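Local coordinates for protein enoyl-CoA hydratase/carnithine racemase (Thermus thermophilus JL-18, PDB 6SL9) that probably acts as a crotonase-type isomerase of phenylacetic acid catabolism, converting a ring-epoxidised phenylacetyl-CoA into oxepin-CoA, at residues R47-L52 against L94-V99; V100-V105 against V124-T129. All blocks are in the same frame, centred on the assembly; numbering follows the deposited sequence. Where two conformers were deposited one is given.

Contact 1 of 2, residues R47-L52 against L94-V99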
ATOM      1  N   ARG A  47     -18.824   4.242 -29.580  1.00 15.20           N
ATOM      2  CA  ARG A  47     -18.471   5.674 -29.455  1.00 18.11           C
ATOM      3  C   ARG A  47     -19.565   6.453 -28.698  1.00 16.03           C
ATOM      4  O   ARG A  47     -19.293   7.565 -28.253  1.00 22.72           O
ATOM      5  CB  ARG A  47     -18.153   6.318 -30.816  1.00 23.10           C
ATOM      6  CG  ARG A  47     -16.917   5.731 -31.482  1.00 32.09           C
ATOM      7  CD  ARG A  47     -16.399   6.536 -32.659  1.00 47.24           C
ATOM      8  NE  ARG A  47     -15.105   5.986 -33.075  1.00 63.41           N
ATOM      9  CZ  ARG A  47     -14.923   4.787 -33.657  1.00 75.12           C
ATOM     10  NH1 ARG A  47     -15.952   3.997 -33.936  1.00 72.15           N
ATOM     11  NH2 ARG A  47     -13.702   4.383 -33.978  1.00 69.01           N
ATOM     12  N   GLU A  48     -20.751   5.894 -28.511  1.00 16.13           N
ATOM     13  CA  GLU A  48     -21.810   6.557 -27.717  1.00 15.52           C
ATOM     14  C   GLU A  48     -21.675   6.273 -26.205  1.00 16.12           C
ATOM     15  O   GLU A  48     -22.441   6.824 -25.359  1.00 18.61           O
ATOM     16  CB  GLU A  48     -23.193   6.184 -28.251  1.00 21.58           C
ATOM     17  CG  GLU A  48     -23.439   6.824 -29.644  1.00 26.16           C
ATOM     18  CD  GLU A  48     -24.757   6.686 -30.319  1.00 35.35           C
ATOM     19  OE1 GLU A  48     -24.818   7.097 -31.486  1.00 51.27           O
ATOM     20  OE2 GLU A  48     -25.675   6.208 -29.680  1.00 56.39           O
ATOM     21  N   VAL A  49     -20.740   5.412 -25.828  1.00 13.71           N
ATOM     22  CA  VAL A  49     -20.506   5.023 -24.422  1.00 11.65           C
ATOM     23  C   VAL A  49     -19.251   5.713 -23.911  1.00 11.82           C
ATOM     24  O   VAL A  49     -18.185   5.563 -24.531  1.00 12.42           O
ATOM     25  CB  VAL A  49     -20.441   3.503 -24.278  1.00 12.04           C
ATOM     26  CG1 VAL A  49     -20.032   3.100 -22.905  1.00 12.70           C
ATOM     27  CG2 VAL A  49     -21.768   2.877 -24.658  1.00 13.26           C
ATOM     28  N   ARG A  50     -19.373   6.434 -22.793  1.00 11.04           N
ATOM     29  CA  ARG A  50     -18.212   7.078 -22.149  1.00 11.68           C
ATOM     30  C   ARG A  50     -17.979   6.558 -20.741  1.00 10.90           C
ATOM     31  O   ARG A  50     -16.944   6.873 -20.158  1.00 12.58           O
ATOM     32  CB  ARG A  50     -18.380   8.593 -22.133  1.00 14.69           C
ATOM     33  CG  ARG A  50     -18.521   9.251 -23.474  1.00 20.07           C
ATOM     34  CD  ARG A  50     -17.344  10.020 -23.986  1.00 18.59           C
ATOM     35  NE  ARG A  50     -16.940  11.123 -23.136  1.00 14.83           N
ATOM     36  CZ  ARG A  50     -17.468  12.328 -23.120  1.00 13.54           C
ATOM     37  NH1 ARG A  50     -18.471  12.691 -23.903  1.00 16.05           N
ATOM     38  NH2 ARG A  50     -16.968  13.197 -22.278  1.00 13.20           N
ATOM     39  N   ALA A  51     -18.870   5.750 -20.207  1.00 11.01           N
ATOM     40  CA  ALA A  51     -18.697   5.152 -18.873  1.00 10.44           C
ATOM     41  C   ALA A  51     -19.499   3.872 -18.805  1.00 11.09           C
ATOM     42  O   ALA A  51     -20.475   3.730 -19.558  1.00 11.70           O
ATOM     43  CB  ALA A  51     -19.143   6.109 -17.790  1.00 11.45           C
ATOM     44  N   LEU A  52     -19.120   2.966 -17.923  1.00 11.08           N
ATOM     45  CA  LEU A  52     -19.857   1.719 -17.681  1.00 10.92           C
ATOM     46  C   LEU A  52     -20.253   1.655 -16.209  1.00 11.12           C
ATOM     47  O   LEU A  52     -19.563   2.221 -15.348  1.00 11.15           O
ATOM     48  CB  LEU A  52     -18.984   0.534 -18.069  1.00 11.69           C
ATOM     49  CG  LEU A  52     -18.803   0.267 -19.567  1.00 13.41           C
ATOM     50  CD1 LEU A  52     -17.782   1.219 -20.161  1.00 15.96           C
ATOM     51  CD2 LEU A  52     -18.366  -1.145 -19.821  1.00 15.31           C
ATOM     52  N   LEU A  94      -9.704  -1.478 -19.181  0.50 13.36           N
ATOM     53  CA  LEU A  94     -10.840  -0.736 -19.789  0.50 13.89           C
ATOM     54  C   LEU A  94     -10.445   0.720 -20.034  0.50 12.76           C
ATOM     55  O   LEU A  94     -10.038   1.392 -19.071  0.50 14.32           O
ATOM     56  CB  LEU A  94     -12.008  -0.774 -18.804  0.50 16.75           C
ATOM     57  CG  LEU A  94     -13.267  -1.481 -19.272  0.50 20.79           C
ATOM     58  CD1 LEU A  94     -14.407  -1.199 -18.305  0.50 23.60           C
ATOM     59  CD2 LEU A  94     -13.659  -1.072 -20.684  0.50 21.06           C
ATOM     60  N   GLU A  95     -10.694   1.218 -21.232  1.00 10.66           N
ATOM     61  CA  GLU A  95     -10.298   2.591 -21.568  1.00 12.17           C
ATOM     62  C   GLU A  95     -11.448   3.573 -21.355  1.00 10.21           C
ATOM     63  O   GLU A  95     -11.453   4.676 -21.885  1.00 11.96           O
ATOM     64  CB  GLU A  95      -9.722   2.693 -22.983  1.00 14.70           C
ATOM     65  CG  GLU A  95      -8.439   1.922 -23.103  1.00 18.12           C
ATOM     66  CD  GLU A  95      -7.357   2.575 -23.911  1.00 21.41           C
ATOM     67  OE1 GLU A  95      -7.710   3.371 -24.804  1.00 22.61           O
ATOM     68  OE2 GLU A  95      -6.183   2.176 -23.786  1.00 21.79           O
ATOM     69  N   LYS A  96     -12.396   3.223 -20.489  1.00 11.70           N
ATOM     70  CA  LYS A  96     -13.521   4.053 -20.022  1.00 10.83           C
ATOM     71  C   LYS A  96     -13.665   3.783 -18.529  1.00 10.76           C
ATOM     72  O   LYS A  96     -13.363   2.672 -18.064  1.00 12.02           O
ATOM     73  CB  LYS A  96     -14.784   3.741 -20.806  1.00 11.11           C
ATOM     74  CG  LYS A  96     -14.607   4.000 -22.292  1.00 11.65           C
ATOM     75  CD  LYS A  96     -15.773   3.632 -23.189  1.00 12.34           C
ATOM     76  CE  LYS A  96     -15.425   3.877 -24.640  1.00 12.96           C
ATOM     77  NZ  LYS A  96     -16.554   3.645 -25.563  1.00 13.10           N
ATOM     78  N   PRO A  97     -14.151   4.758 -17.763  1.00 10.17           N
ATOM     79  CA  PRO A  97     -14.321   4.551 -16.331  1.00 10.65           C
ATOM     80  C   PRO A  97     -15.478   3.579 -16.050  1.00 11.19           C
ATOM     81  O   PRO A  97     -16.476   3.579 -16.728  1.00 11.53           O
ATOM     82  CB  PRO A  97     -14.661   5.938 -15.812  1.00 12.17           C
ATOM     83  CG  PRO A  97     -15.257   6.659 -16.987  1.00 11.22           C
ATOM     84  CD  PRO A  97     -14.453   6.138 -18.161  1.00 11.68           C
ATOM     85  N   LEU A  98     -15.301   2.807 -14.987  1.00 11.41           N
ATOM     86  CA  LEU A  98     -16.265   1.785 -14.525  1.00 10.81           C
ATOM     87  C   LEU A  98     -16.709   2.111 -13.115  1.00 10.51           C
ATOM     88  O   LEU A  98     -15.903   2.200 -12.190  1.00 11.15           O
ATOM     89  CB  LEU A  98     -15.607   0.401 -14.583  1.00 11.72           C
ATOM     90  CG  LEU A  98     -16.421  -0.764 -14.017  1.00 11.79           C
ATOM     91  CD1 LEU A  98     -17.667  -0.984 -14.839  1.00 13.34           C
ATOM     92  CD2 LEU A  98     -15.600  -2.040 -13.938  1.00 13.93           C
ATOM     93  N   VAL A  99     -18.001   2.226 -12.957  1.00 10.18           N
ATOM     94  CA  VAL A  99     -18.628   2.342 -11.632  1.00  9.91           C
ATOM     95  C   VAL A  99     -19.200   0.975 -11.313  1.00  9.71           C
ATOM     96  O   VAL A  99     -19.827   0.349 -12.170  1.00 10.95           O
ATOM     97  CB  VAL A  99     -19.741   3.404 -11.641  1.00 10.91           C
ATOM     98  CG1 VAL A  99     -20.463   3.466 -10.326  1.00 11.69           C
ATOM     99  CG2 VAL A  99     -19.205   4.779 -11.997  1.00 12.16           C
TER
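Three hydrogen bonds join residues 47-52 to residues 94-99. Two are backbone bonds of a parallel beta pair, with both strands just starting. Leu52 N donates to Pro97 O at 3.0 Å, nearly along the C=O axis. Val99 N donates to Leu52 O at 2.9 Å, almost straight (176° at the hydrogen). Leu52 thus uses both its N-H and its carbonyl, straddling Leu98. Strands 51-56 and 98-102, joined through helix 77-93, form a beta-alpha-beta crossover of the crotonase core sheet. In the third bond, Lys96 runs out fully extended beyond CG, and its NZ reaches Val49 O at 2.7 Å. The donor sits above the carbonyl plane, not on a lone pair. The same ammonium bonds to Gly43 O, in the last turn of helix 30-45.

Apolar contacts fill in around these bonds. The CD1 methyl of Leu98 lies 3.8 Å from Leu52 CB. Leu52 CD1 meets the aliphatic root of Lys96 at CB, the two side chains crossing obliquely. Beside the pair, Pro97 CG packs against Ala51 CB at 4.0 Å.

The buried lysine therefore finds neutral carbonyls among its partners. They would probably stabilise its positive charge, while its outer methylenes lie along the Val49 carbonyl.

Contact 2 of 2, residues V100-V105 against V124-T129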
ATOM      1  N   VAL A 100     -19.020   0.510 -10.059  1.00  9.80           N
ATOM      2  CA  VAL A 100     -19.681  -0.743  -9.591  1.00 10.09           C
ATOM      3  C   VAL A 100     -20.683  -0.370  -8.510  1.00  9.84           C
ATOM      4  O   VAL A 100     -20.308   0.393  -7.603  1.00 11.61           O
ATOM      5  CB  VAL A 100     -18.632  -1.748  -9.111  1.00 10.23           C
ATOM      6  CG1 VAL A 100     -19.272  -2.873  -8.310  1.00 15.07           C
ATOM      7  CG2 VAL A 100     -17.880  -2.312 -10.280  1.00 11.08           C
ATOM      8  N   ALA A 101     -21.872  -0.935  -8.577  1.00 10.16           N
ATOM      9  CA  ALA A 101     -22.940  -0.761  -7.576  1.00 10.25           C
ATOM     10  C   ALA A 101     -23.180  -2.129  -6.942  1.00 11.31           C
ATOM     11  O   ALA A 101     -23.787  -3.017  -7.548  1.00 10.89           O
ATOM     12  CB  ALA A 101     -24.167  -0.210  -8.214  1.00 12.31           C
ATOM     13  N   VAL A 102     -22.669  -2.306  -5.719  1.00 10.77           N
ATOM     14  CA  VAL A 102     -22.752  -3.585  -4.989  1.00 11.34           C
ATOM     15  C   VAL A 102     -24.088  -3.643  -4.227  1.00 11.66           C
ATOM     16  O   VAL A 102     -24.239  -3.016  -3.187  1.00 12.03           O
ATOM     17  CB  VAL A 102     -21.551  -3.842  -4.088  1.00 11.41           C
ATOM     18  CG1 VAL A 102     -21.622  -5.232  -3.501  1.00 12.43           C
ATOM     19  CG2 VAL A 102     -20.233  -3.688  -4.841  1.00 12.71           C
ATOM     20  N   ASN A 103     -25.061  -4.336  -4.817  1.00 12.13           N
ATOM     21  CA  ASN A 103     -26.447  -4.376  -4.340  1.00 12.11           C
ATOM     22  C   ASN A 103     -26.696  -5.425  -3.285  1.00 12.65           C
ATOM     23  O   ASN A 103     -27.746  -5.383  -2.635  1.00 16.91           O
ATOM     24  CB  ASN A 103     -27.387  -4.577  -5.524  1.00 12.71           C
ATOM     25  CG  ASN A 103     -27.064  -5.845  -6.271  1.00 12.86           C
ATOM     26  OD1 ASN A 103     -26.001  -5.941  -6.898  1.00 12.83           O
ATOM     27  ND2 ASN A 103     -27.940  -6.846  -6.137  1.00 14.55           N
ATOM     28  N   GLY A 104     -25.772  -6.336  -3.075  1.00 11.91           N
ATOM     29  CA  GLY A 104     -25.947  -7.430  -2.103  1.00 12.40           C
ATOM     30  C   GLY A 104     -24.643  -8.162  -1.916  1.00 12.59           C
ATOM     31  O   GLY A 104     -23.571  -7.584  -2.044  1.00 15.04           O
ATOM     32  N   VAL A 105     -24.717  -9.428  -1.599  1.00 12.94           N
ATOM     33  CA  VAL A 105     -23.493 -10.162  -1.251  1.00 14.83           C
ATOM     34  C   VAL A 105     -22.579 -10.148  -2.479  1.00 11.92           C
ATOM     35  O   VAL A 105     -22.975 -10.415  -3.645  1.00 12.11           O
ATOM     36  CB  VAL A 105     -23.744 -11.593  -0.788  1.00 18.78           C
ATOM     37  CG1 VAL A 105     -24.504 -12.409  -1.773  1.00 21.98           C
ATOM     38  CG2 VAL A 105     -22.451 -12.274  -0.430  1.00 23.32           C
ATOM     39  N   VAL A 124     -26.654  -0.242   1.624  1.00 14.42           N
ATOM     40  CA  VAL A 124     -26.840  -0.696   3.011  1.00 16.76           C
ATOM     41  C   VAL A 124     -27.383  -2.128   2.876  1.00 18.54           C
ATOM     42  O   VAL A 124     -28.396  -2.342   2.144  1.00 20.06           O
ATOM     43  CB  VAL A 124     -27.816   0.253   3.740  1.00 18.45           C
ATOM     44  CG1 VAL A 124     -28.230  -0.350   5.065  1.00 21.95           C
ATOM     45  CG2 VAL A 124     -27.265   1.660   3.938  1.00 20.95           C
ATOM     46  N   GLY A 125     -26.796  -3.047   3.588  1.00 19.86           N
ATOM     47  CA  GLY A 125     -27.209  -4.445   3.540  1.00 17.05           C
ATOM     48  C   GLY A 125     -26.304  -5.279   2.710  1.00 15.30           C
ATOM     49  O   GLY A 125     -26.385  -6.493   2.850  1.00 17.71           O
ATOM     50  N   ALA A 126     -25.546  -4.669   1.787  1.00 14.41           N
ATOM     51  CA  ALA A 126     -24.618  -5.454   0.962  1.00 13.87           C
ATOM     52  C   ALA A 126     -23.509  -5.996   1.863  1.00 13.41           C
ATOM     53  O   ALA A 126     -23.304  -5.493   2.957  1.00 14.97           O
ATOM     54  CB  ALA A 126     -24.057  -4.630  -0.171  1.00 15.88           C
ATOM     55  N   SER A 127     -22.701  -6.913   1.355  1.00 13.11           N
ATOM     56  CA  SER A 127     -21.626  -7.503   2.164  1.00 14.04           C
ATOM     57  C   SER A 127     -20.545  -7.994   1.247  1.00 11.20           C
ATOM     58  O   SER A 127     -20.769  -8.250   0.078  1.00 13.30           O
ATOM     59  CB  SER A 127     -22.183  -8.551   3.050  1.00 16.18           C
ATOM     60  OG  SER A 127     -22.747  -9.596   2.315  1.00 16.41           O
ATOM     61  N   PHE A 128     -19.368  -8.138   1.838  1.00 12.23           N
ATOM     62  CA  PHE A 128     -18.187  -8.626   1.119  1.00 11.59           C
ATOM     63  C   PHE A 128     -17.550  -9.752   1.916  1.00 11.53           C
ATOM     64  O   PHE A 128     -17.267  -9.569   3.120  1.00 14.65           O
ATOM     65  CB  PHE A 128     -17.140  -7.506   0.964  1.00 12.25           C
ATOM     66  CG  PHE A 128     -17.618  -6.343   0.137  1.00 14.68           C
ATOM     67  CD1 PHE A 128     -18.440  -5.370   0.683  1.00 17.41           C
ATOM     68  CD2 PHE A 128     -17.280  -6.264  -1.201  1.00 16.05           C
ATOM     69  CE1 PHE A 128     -18.931  -4.349  -0.113  1.00 17.92           C
ATOM     70  CE2 PHE A 128     -17.734  -5.205  -1.977  1.00 16.99           C
ATOM     71  CZ  PHE A 128     -18.551  -4.260  -1.417  1.00 17.71           C
ATOM     72  N   THR A 129     -17.286 -10.874   1.270  1.00 10.31           N
ATOM     73  CA  THR A 129     -16.629 -12.012   1.961  1.00 11.27           C
ATOM     74  C   THR A 129     -15.611 -12.606   0.970  1.00 10.79           C
ATOM     75  O   THR A 129     -15.996 -12.955  -0.133  1.00 11.81           O
ATOM     76  CB  THR A 129     -17.682 -13.023   2.427  1.00 15.68           C
ATOM     77  OG1 THR A 129     -18.783 -12.448   3.143  1.00 18.64           O
ATOM     78  CG2 THR A 129     -16.934 -13.994   3.310  1.00 16.91           C
TER
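No hydrogen bond links residues 100-105 to residues 124-129; the two meet through side-chain packing and close approaches to carbonyl oxygens. The apolar part centres on Val102. Tip to tip, Val102 CG1 (anti to the backbone N) and Val102 CG2 meet Phe128 CZ at 3.8 and 3.9 Å. Val102 CG1 also lies 4.2 Å from Ala126 CB. An alanine in place of Val102 would remove both methyls and would probably loosen the packing at the end of the Phe128 ring.

The other approaches are of carbon atoms to backbone oxygens. The Ala126 methyl rests against two backbone carbonyls, with CB 3.4 Å from Val102 O and 3.5 Å from Gly104 O. The chain comes closest at Gly104, whose CA is 3.9 Å from Ala126 CA. Further on, Val105 CA makes a CA-H...O contact with Ser127 O at 3.6 Å.

Here the chain leaves the large crotonase sheet and meets the small one of strands 105-107, 127-129 and 166-167. Helix 109-115 packs beside this cluster, with Ala114 on Val102 and Met111 on Phe128. Strand 119-123 pairs with Val102 through Leu121 and Ala123. Asn103 OD1 accepts from Gly56 N, ending strand 51-56, and ND2 donates to Ala60 O beyond.

From the N terminus, the chain first builds strands 6-11 and 14-19 and helix 30-45. Contact 1 then closes a loop of 41 residues, which holds the rest of strand 51-56 and helix 77-93. It sets strand 98-102 beside strand 51-56 in the six-stranded sheet. Contact 2 opens at the very next residue. Its 18-residue loop contains helix 109-115 and strand 119-123, the next strand of that sheet. The loops follow in series and neither nest nor cross. Strand 98-102 is common to both, and their centres lie about 22 Å apart. Contact 1 works within the large sheet; contact 2 leads from it to the small sheet containing strand 127-129.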